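Local coordinates for protein metazoan TIR-STING fusion (Crassostrea gigas, PDB 6WT6) that joins a TIR domain to a STING ligand-binding domain in a single chain, an architecture that suggests a role in innate immune signalling, at residues T198-W202 and R240-P244; A208-S213 and E271-A276; S36-D42 and L89-S95. All blocks are in the same frame, centred on the assembly; numbering follows the deposited sequence.

Contact 1 of 3, residues T198-W202 and R240-P244; sequences TVRQW and RGHLP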
loop_
_atom_site.group_PDB
_atom_site.type_symbol
_atom_site.label_atom_id
_atom_site.label_comp_id
_atom_site.label_asym_id
_atom_site.label_seq_id
_atom_site.Cartn_x
_atom_site.Cartn_y
_atom_site.Cartn_z
ATOM N N THR A 198 -13.621 22.340 15.965
ATOM C CA THR A 198 -12.438 23.094 16.363
ATOM C C THR A 198 -12.244 24.316 15.476
ATOM O O THR A 198 -11.894 25.398 15.961
ATOM C CB THR A 198 -11.205 22.190 16.313
ATOM O OG1 THR A 198 -11.463 20.996 17.065
ATOM C CG2 THR A 198 -9.994 22.893 16.905
ATOM N N VAL A 199 -12.485 24.160 14.171
ATOM C CA VAL A 199 -12.287 25.256 13.227
ATOM C C VAL A 199 -13.295 26.367 13.480
ATOM O O VAL A 199 -12.943 27.553 13.505
ATOM C CB VAL A 199 -12.370 24.731 11.782
ATOM C CG1 VAL A 199 -12.435 25.882 10.791
ATOM C CG2 VAL A 199 -11.181 23.842 11.482
ATOM N N ARG A 200 -14.565 26.003 13.676
ATOM C CA ARG A 200 -15.588 27.012 13.920
ATOM C C ARG A 200 -15.327 27.779 15.207
ATOM O O ARG A 200 -15.624 28.977 15.283
ATOM C CB ARG A 200 -16.973 26.365 13.959
ATOM C CG ARG A 200 -17.427 25.821 12.617
ATOM C CD ARG A 200 -18.916 25.541 12.608
ATOM N NE ARG A 200 -19.304 24.586 13.641
ATOM C CZ ARG A 200 -19.435 23.277 13.445
ATOM N NH1 ARG A 200 -19.212 22.753 12.247
ATOM N NH2 ARG A 200 -19.795 22.492 14.451
ATOM N N GLN A 201 -14.774 27.119 16.227
ATOM C CA GLN A 201 -14.428 27.833 17.450
ATOM C C GLN A 201 -13.302 28.826 17.199
ATOM O O GLN A 201 -13.354 29.969 17.667
ATOM C CB GLN A 201 -14.042 26.852 18.554
ATOM C CG GLN A 201 -13.539 27.536 19.813
ATOM C CD GLN A 201 -13.177 26.555 20.910
ATOM O OE1 GLN A 201 -13.998 25.732 21.323
ATOM N NE2 GLN A 201 -11.941 26.637 21.393
ATOM N N TRP A 202 -12.271 28.406 16.460
ATOM C CA TRP A 202 -11.193 29.326 16.111
ATOM C C TRP A 202 -11.716 30.456 15.235
ATOM O O TRP A 202 -11.395 31.630 15.451
ATOM C CB TRP A 202 -10.063 28.573 15.403
ATOM C CG TRP A 202 -8.800 29.382 15.248
ATOM C CD1 TRP A 202 -7.688 29.324 16.041
ATOM C CD2 TRP A 202 -8.526 30.376 14.250
ATOM N NE1 TRP A 202 -6.741 30.214 15.595
ATOM C CE2 TRP A 202 -7.230 30.871 14.497
ATOM C CE3 TRP A 202 -9.249 30.890 13.168
ATOM C CZ2 TRP A 202 -6.642 31.857 13.702
ATOM C CZ3 TRP A 202 -8.662 31.870 12.379
ATOM C CH2 TRP A 202 -7.373 32.343 12.653
ATOM N N ARG A 240 -0.873 32.166 10.697
ATOM C CA ARG A 240 -1.823 32.846 11.573
ATOM C C ARG A 240 -2.081 32.072 12.860
ATOM O O ARG A 240 -3.097 32.306 13.523
ATOM C CB ARG A 240 -3.151 33.092 10.853
ATOM C CG ARG A 240 -3.063 34.022 9.658
ATOM C CD ARG A 240 -2.592 35.420 10.043
ATOM N NE ARG A 240 -2.709 36.350 8.921
ATOM C CZ ARG A 240 -2.322 37.622 8.949
ATOM N NH1 ARG A 240 -1.783 38.136 10.044
ATOM N NH2 ARG A 240 -2.475 38.384 7.875
ATOM N N GLY A 241 -1.197 31.155 13.231
ATOM C CA GLY A 241 -1.425 30.361 14.417
ATOM C C GLY A 241 -1.746 28.919 14.091
ATOM O O GLY A 241 -1.326 28.400 13.051
ATOM N N HIS A 242 -2.503 28.263 14.970
ATOM C CA HIS A 242 -2.766 26.841 14.806
ATOM C C HIS A 242 -4.025 26.451 15.566
ATOM O O HIS A 242 -4.581 27.231 16.342
ATOM C CB HIS A 242 -1.565 26.012 15.269
ATOM C CG HIS A 242 -0.985 26.471 16.569
ATOM N ND1 HIS A 242 -1.659 26.358 17.767
ATOM C CD2 HIS A 242 0.206 27.046 16.861
ATOM C CE1 HIS A 242 -0.907 26.840 18.740
ATOM N NE2 HIS A 242 0.230 27.264 18.217
ATOM N N LEU A 243 -4.477 25.212 15.308
ATOM C CA LEU A 243 -5.582 24.551 15.990
ATOM C C LEU A 243 -5.037 23.609 17.048
ATOM O O LEU A 243 -4.106 22.843 16.756
ATOM C CB LEU A 243 -6.436 23.759 15.003
ATOM C CG LEU A 243 -7.276 24.490 13.957
ATOM C CD1 LEU A 243 -7.929 23.475 13.034
ATOM C CD2 LEU A 243 -8.325 25.363 14.618
ATOM N N PRO A 244 -5.578 23.620 18.275
ATOM C CA PRO A 244 -5.131 22.698 19.327
ATOM C C PRO A 244 -5.377 21.230 18.976
ATOM O O PRO A 244 -6.458 20.890 18.496
ATOM C CB PRO A 244 -5.972 23.116 20.537
ATOM C CG PRO A 244 -7.166 23.808 19.955
ATOM C CD PRO A 244 -6.651 24.513 18.743
#
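Leu243 pushes its isobutyl group into the side of the helical turn 198-202. Its CD1 lies 3.6 Å from Val199 CG2, and its CD2 lies 3.7 Å from Trp202 CB and 3.8 Å from Thr198 CG2, so three side chains of the helix line one side of it. Thr198 and Trp202, a turn apart and joined by the backbone bond from Trp202 N to Thr198 O (3.1 Å), both point toward the strand. Trp202 carries the contact along it: the edge of the indole meets the backbone, with CZ2 3.6 Å from Arg240 O, while NE1 stays 3.8 Å from His242 O, a polar approach and not a hydrogen bond. The layers belong to the STING ligand-binding domain, where helix 176-204 packs on a mixed beta sheet. Strand 238-243 is an outermost strand of that sheet within the chain and is bonded through its backbone to Ile262 and Asn260. The short axes run 9.5 Å apart at 144°, obliquely antiparallel. Between the two carbonyls near the indole, Gly241 has phi 109° and psi -152°, where a CB would collide with the preceding carbonyl oxygen. At the strand's end Pro244 CD touches Thr198 CG2 at 4.1 Å.

Contact 2 of 3, residues A208-S213 and E271-A276; sequences AEGRMS and EDYFFA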
loop_
_atom_site.group_PDB
_atom_site.type_symbol
_atom_site.label_atom_id
_atom_site.label_comp_id
_atom_site.label_asym_id
_atom_site.label_seq_id
_atom_site.Cartn_x
_atom_site.Cartn_y
_atom_site.Cartn_z
ATOM N N ALA A 208 -13.135 35.570 11.798
ATOM C CA ALA A 208 -13.005 35.003 10.465
ATOM C C ALA A 208 -14.344 34.545 9.904
ATOM O O ALA A 208 -14.373 33.785 8.930
ATOM C CB ALA A 208 -12.011 33.842 10.472
ATOM N N GLU A 209 -15.447 34.984 10.506
ATOM C CA GLU A 209 -16.768 34.564 10.062
ATOM C C GLU A 209 -17.013 35.006 8.625
ATOM O O GLU A 209 -16.826 36.176 8.280
ATOM C CB GLU A 209 -17.842 35.140 10.986
ATOM C CG GLU A 209 -17.774 34.628 12.417
ATOM C CD GLU A 209 -18.228 33.182 12.545
ATOM O OE1 GLU A 209 -18.903 32.687 11.619
ATOM O OE2 GLU A 209 -17.911 32.543 13.572
ATOM N N GLY A 210 -17.438 34.059 7.787
ATOM C CA GLY A 210 -17.641 34.313 6.379
ATOM C C GLY A 210 -16.379 34.342 5.547
ATOM O O GLY A 210 -16.471 34.387 4.314
ATOM N N ARG A 211 -15.203 34.315 6.177
ATOM C CA ARG A 211 -13.927 34.354 5.475
ATOM C C ARG A 211 -13.085 33.116 5.761
ATOM O O ARG A 211 -11.858 33.161 5.631
ATOM C CB ARG A 211 -13.157 35.622 5.848
ATOM C CG ARG A 211 -13.884 36.916 5.508
ATOM C CD ARG A 211 -13.970 37.131 4.002
ATOM N NE ARG A 211 -14.723 38.335 3.652
ATOM C CZ ARG A 211 -15.989 38.335 3.241
ATOM N NH1 ARG A 211 -16.652 37.193 3.121
ATOM N NH2 ARG A 211 -16.592 39.478 2.944
ATOM N N MET A 212 -13.721 32.010 6.146
ATOM C CA MET A 212 -12.994 30.798 6.505
ATOM C C MET A 212 -13.924 29.598 6.409
ATOM O O MET A 212 -15.029 29.620 6.959
ATOM C CB MET A 212 -12.413 30.905 7.916
ATOM C CG MET A 212 -11.641 29.676 8.357
ATOM S SD MET A 212 -10.962 29.872 10.010
ATOM C CE MET A 212 -9.787 28.522 10.052
ATOM N N SER A 213 -13.470 28.561 5.714
ATOM C CA SER A 213 -14.201 27.310 5.626
ATOM C C SER A 213 -13.962 26.463 6.874
ATOM O O SER A 213 -12.967 26.616 7.585
ATOM C CB SER A 213 -13.784 26.532 4.376
ATOM O OG SER A 213 -14.209 25.178 4.447
ATOM N N GLU A 271 -9.568 41.234 0.622
ATOM C CA GLU A 271 -10.193 40.447 1.678
ATOM C C GLU A 271 -9.306 39.272 2.061
ATOM O O GLU A 271 -8.908 38.474 1.207
ATOM C CB GLU A 271 -11.558 39.939 1.224
ATOM C CG GLU A 271 -12.539 41.037 0.909
ATOM C CD GLU A 271 -13.074 41.707 2.154
ATOM O OE1 GLU A 271 -13.333 41.001 3.155
ATOM O OE2 GLU A 271 -13.231 42.943 2.129
ATOM N N ASP A 272 -9.000 39.162 3.350
ATOM C CA ASP A 272 -8.231 38.034 3.859
ATOM C C ASP A 272 -9.151 36.842 4.065
ATOM O O ASP A 272 -10.241 36.977 4.636
ATOM C CB ASP A 272 -7.529 38.386 5.173
ATOM C CG ASP A 272 -6.466 39.453 4.997
ATOM O OD1 ASP A 272 -6.077 39.706 3.844
ATOM O OD2 ASP A 272 -6.063 40.075 6.008
ATOM N N TYR A 273 -8.707 35.677 3.599
ATOM C CA TYR A 273 -9.410 34.420 3.795
ATOM C C TYR A 273 -8.511 33.476 4.577
ATOM O O TYR A 273 -7.317 33.362 4.279
ATOM C CB TYR A 273 -9.814 33.806 2.454
ATOM C CG TYR A 273 -11.047 34.440 1.857
ATOM C CD1 TYR A 273 -10.960 35.607 1.106
ATOM C CD2 TYR A 273 -12.305 33.885 2.062
ATOM C CE1 TYR A 273 -12.092 36.196 0.563
ATOM C CE2 TYR A 273 -13.441 34.465 1.525
ATOM C CZ TYR A 273 -13.328 35.621 0.775
ATOM O OH TYR A 273 -14.458 36.201 0.239
ATOM N N PHE A 274 -9.086 32.815 5.577
ATOM C CA PHE A 274 -8.348 31.954 6.484
ATOM C C PHE A 274 -8.654 30.488 6.202
ATOM O O PHE A 274 -9.763 30.130 5.791
ATOM C CB PHE A 274 -8.689 32.275 7.944
ATOM C CG PHE A 274 -8.231 33.634 8.398
ATOM C CD1 PHE A 274 -9.006 34.756 8.159
ATOM C CD2 PHE A 274 -7.035 33.787 9.085
ATOM C CE1 PHE A 274 -8.596 36.010 8.583
ATOM C CE2 PHE A 274 -6.618 35.040 9.514
ATOM C CZ PHE A 274 -7.401 36.153 9.260
ATOM N N PHE A 275 -7.660 29.637 6.435
ATOM C CA PHE A 275 -7.862 28.214 6.222
ATOM C C PHE A 275 -6.868 27.425 7.059
ATOM O O PHE A 275 -5.732 27.861 7.275
ATOM C CB PHE A 275 -7.717 27.846 4.738
ATOM C CG PHE A 275 -6.342 28.102 4.168
ATOM C CD1 PHE A 275 -5.966 29.374 3.752
ATOM C CD2 PHE A 275 -5.433 27.065 4.030
ATOM C CE1 PHE A 275 -4.706 29.604 3.220
ATOM C CE2 PHE A 275 -4.171 27.290 3.495
ATOM C CZ PHE A 275 -3.809 28.560 3.090
ATOM N N ALA A 276 -7.319 26.269 7.541
ATOM C CA ALA A 276 -6.402 25.259 8.043
ATOM C C ALA A 276 -5.917 24.428 6.866
ATOM O O ALA A 276 -6.723 23.942 6.069
ATOM C CB ALA A 276 -7.080 24.372 9.083
HETATM O O HOH W 1 -11.024 28.204 4.859
HETATM O O HOH W 2 -10.346 26.242 6.546
#
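Arg211 O accepts from Phe274 N at 2.8 Å (170°), the one direct backbone bond between 208-213 and 271-276. The same carbonyl receives a CA-H...O contact from Tyr273 CA at 3.3 Å. Two residues on, at Ser213, two waters bridge the gap between the segments: the first accepts from Ser213 N (2.6 Å) and donates to Phe274 O (2.5 Å), and the second donates to Ser213 O (2.8 Å) and accepts from Ala276 N (3.2 Å). NE and NH1 of Arg211 both have acceptors: NE forms a salt bridge to Glu271 OE1 at 3.0 Å and NH1 donates to Gly210 O at 3.1 Å. Its CD sits over the Tyr273 ring, 3.8 Å from the centroid, as a CH-pi contact. A type II turn, closed by Arg211 N to Ala208 O (2.9 Å) and with Gly210 at positive phi, brings the chain in from helix 176-204. Ser213 OG bonds Glu357 and Asp272 OD1 bonds Thr266. Apolar contacts finish the seam: Met212 SD to Phe274 CB and Ala208 CB to Phe274 CD1, both 3.9 Å. This is the frayed, water-bridged start of two neighbouring parallel strands, 212-221 and 272-279, in the mixed sheet of the STING ligand-binding domain.

Contact 3 of 3, residues S36-D42 and L89-S95; sequences SYCADAD and LVISPAS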
loop_
_atom_site.group_PDB
_atom_site.type_symbol
_atom_site.label_atom_id
_atom_site.label_comp_id
_atom_site.label_asym_id
_atom_site.label_seq_id
_atom_site.Cartn_x
_atom_site.Cartn_y
_atom_site.Cartn_z
ATOM N N SER A 36 6.932 -24.786 -1.252
ATOM C CA SER A 36 5.738 -24.518 -0.462
ATOM C C SER A 36 4.696 -25.584 -0.779
ATOM O O SER A 36 4.248 -25.699 -1.925
ATOM C CB SER A 36 5.193 -23.122 -0.756
ATOM O OG SER A 36 4.102 -22.807 0.089
ATOM N N TYR A 37 4.313 -26.357 0.234
ATOM C CA TYR A 37 3.386 -27.460 0.049
ATOM C C TYR A 37 2.445 -27.533 1.242
ATOM O O TYR A 37 2.751 -27.044 2.332
ATOM C CB TYR A 37 4.125 -28.793 -0.128
ATOM C CG TYR A 37 4.950 -29.203 1.075
ATOM C CD1 TYR A 37 6.198 -28.636 1.316
ATOM C CD2 TYR A 37 4.489 -30.166 1.963
ATOM C CE1 TYR A 37 6.954 -29.010 2.413
ATOM C CE2 TYR A 37 5.237 -30.547 3.057
ATOM C CZ TYR A 37 6.466 -29.968 3.280
ATOM O OH TYR A 37 7.212 -30.350 4.372
ATOM N N CYS A 38 1.283 -28.145 1.015
ATOM C CA CYS A 38 0.362 -28.456 2.100
ATOM C C CYS A 38 0.802 -29.754 2.765
ATOM O O CYS A 38 0.806 -30.811 2.127
ATOM C CB CYS A 38 -1.070 -28.577 1.586
ATOM S SG CYS A 38 -2.244 -29.153 2.839
ATOM N N ALA A 39 1.176 -29.673 4.044
ATOM C CA ALA A 39 1.671 -30.853 4.744
ATOM C C ALA A 39 0.598 -31.921 4.919
ATOM O O ALA A 39 0.935 -33.095 5.114
ATOM C CB ALA A 39 2.247 -30.446 6.099
ATOM N N ASP A 40 -0.682 -31.546 4.845
ATOM C CA ASP A 40 -1.763 -32.515 4.998
ATOM C C ASP A 40 -1.915 -33.409 3.774
ATOM O O ASP A 40 -2.274 -34.584 3.917
ATOM C CB ASP A 40 -3.089 -31.805 5.289
ATOM C CG ASP A 40 -3.067 -31.044 6.605
ATOM O OD1 ASP A 40 -2.318 -31.445 7.513
ATOM O OD2 ASP A 40 -3.809 -30.044 6.725
ATOM N N ALA A 41 -1.655 -32.894 2.572
ATOM C CA ALA A 41 -1.884 -33.659 1.350
ATOM C C ALA A 41 -0.582 -34.007 0.636
ATOM O O ALA A 41 -0.178 -35.175 0.630
ATOM C CB ALA A 41 -2.827 -32.893 0.424
ATOM N N ASP A 42 0.080 -33.023 0.021
ATOM C CA ASP A 42 1.158 -33.273 -0.928
ATOM C C ASP A 42 2.539 -33.335 -0.288
ATOM O O ASP A 42 3.512 -32.872 -0.900
ATOM C CB ASP A 42 1.163 -32.202 -2.021
ATOM C CG ASP A 42 -0.109 -32.180 -2.825
ATOM O OD1 ASP A 42 -0.877 -33.159 -2.755
ATOM O OD2 ASP A 42 -0.321 -31.180 -3.538
ATOM N N LEU A 89 5.492 -23.606 -5.905
ATOM C CA LEU A 89 4.158 -23.864 -5.372
ATOM C C LEU A 89 3.668 -25.214 -5.879
ATOM O O LEU A 89 3.563 -25.424 -7.091
ATOM C CB LEU A 89 3.180 -22.761 -5.780
ATOM C CG LEU A 89 3.435 -21.333 -5.293
ATOM C CD1 LEU A 89 2.361 -20.399 -5.837
ATOM C CD2 LEU A 89 3.479 -21.270 -3.775
ATOM N N VAL A 90 3.369 -26.125 -4.953
ATOM C CA VAL A 90 2.827 -27.439 -5.286
ATOM C C VAL A 90 1.307 -27.334 -5.179
ATOM O O VAL A 90 0.739 -27.437 -4.090
ATOM C CB VAL A 90 3.385 -28.533 -4.377
ATOM C CG1 VAL A 90 2.882 -29.897 -4.823
ATOM C CG2 VAL A 90 4.905 -28.491 -4.365
ATOM N N ILE A 91 0.648 -27.139 -6.316
ATOM C CA ILE A 91 -0.777 -26.838 -6.367
ATOM C C ILE A 91 -1.499 -28.053 -6.935
ATOM O O ILE A 91 -1.387 -28.356 -8.131
ATOM C CB ILE A 91 -1.060 -25.582 -7.199
ATOM C CG1 ILE A 91 -0.363 -24.372 -6.574
ATOM C CG2 ILE A 91 -2.558 -25.353 -7.315
ATOM C CD1 ILE A 91 -0.654 -23.070 -7.278
ATOM N N SER A 92 -2.253 -28.739 -6.079
ATOM C CA SER A 92 -3.021 -29.923 -6.442
ATOM C C SER A 92 -4.507 -29.641 -6.244
ATOM O O SER A 92 -4.866 -28.544 -5.796
ATOM C CB SER A 92 -2.573 -31.119 -5.597
ATOM O OG SER A 92 -2.904 -30.933 -4.231
ATOM N N PRO A 93 -5.406 -30.576 -6.579
ATOM C CA PRO A 93 -6.811 -30.377 -6.191
ATOM C C PRO A 93 -7.002 -30.260 -4.690
ATOM O O PRO A 93 -7.842 -29.475 -4.236
ATOM C CB PRO A 93 -7.513 -31.616 -6.767
ATOM C CG PRO A 93 -6.417 -32.596 -7.044
ATOM C CD PRO A 93 -5.259 -31.751 -7.455
ATOM N N ALA A 94 -6.236 -31.017 -3.903
ATOM C CA ALA A 94 -6.350 -30.943 -2.452
ATOM C C ALA A 94 -5.681 -29.697 -1.888
ATOM O O ALA A 94 -6.077 -29.217 -0.818
ATOM C CB ALA A 94 -5.754 -32.195 -1.809
ATOM N N SER A 95 -4.673 -29.162 -2.584
ATOM C CA SER A 95 -3.989 -27.968 -2.094
ATOM C C SER A 95 -4.926 -26.770 -2.028
ATOM O O SER A 95 -4.728 -25.872 -1.202
ATOM C CB SER A 95 -2.785 -27.641 -2.979
ATOM O OG SER A 95 -1.718 -28.548 -2.761
#
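Ser92 OG donates to Asp42 OD2 at 2.7 Å and at the same time accepts from Ser95 N at 3.0 Å, the second bond making Ser92 the N-cap of the short helix that follows. Ser95 OG lies close by, 3.1 Å from Asp42 OD2. Asp42 itself stands just before helix 43-56, so the starts of two helices meet at one buried carboxylate. Farther back, Val90 N donates to Ser36 O at 3.2 Å and 167°, where strands 31-36 and 84-91 still run side by side in parallel. Packing fills in around these bonds: Ala41 CB meets Ala94 CB at 3.7 Å, Val90 CG1 touches Asp42 OD2 at 3.7 Å, and Ser36 CB faces Leu89 CD2 at 3.9 Å. Tyr37 turns its ring elsewhere, stacking with Phe62. The site lies at the C-terminal ends of two adjacent inner strands of the parallel TIR sheet, where the chain leaves each strand for a helix, 43-56 after the first and 93-97 after the second.

Contact 3 comes first along the chain and is complete before either of the others opens; it lies in the TIR domain, on the opposite side of the chain's centre from them. Its centre is about 59 Å from that of contact 1 and about 64 Å from that of contact 2. Contacts 1 and 2 have centres 11 Å apart, alternate their segments along the chain and meet the same mixed sheet of the STING domain. They touch directly: Val199 and Trp202 from contact 1 rest on Met212 from contact 2, and Arg240 lies against Phe274. Helix 176-204 packs against strands 212-221, 238-243 and 260-266 of that sheet, while the TIR sheet forms a separate unit within the fusion.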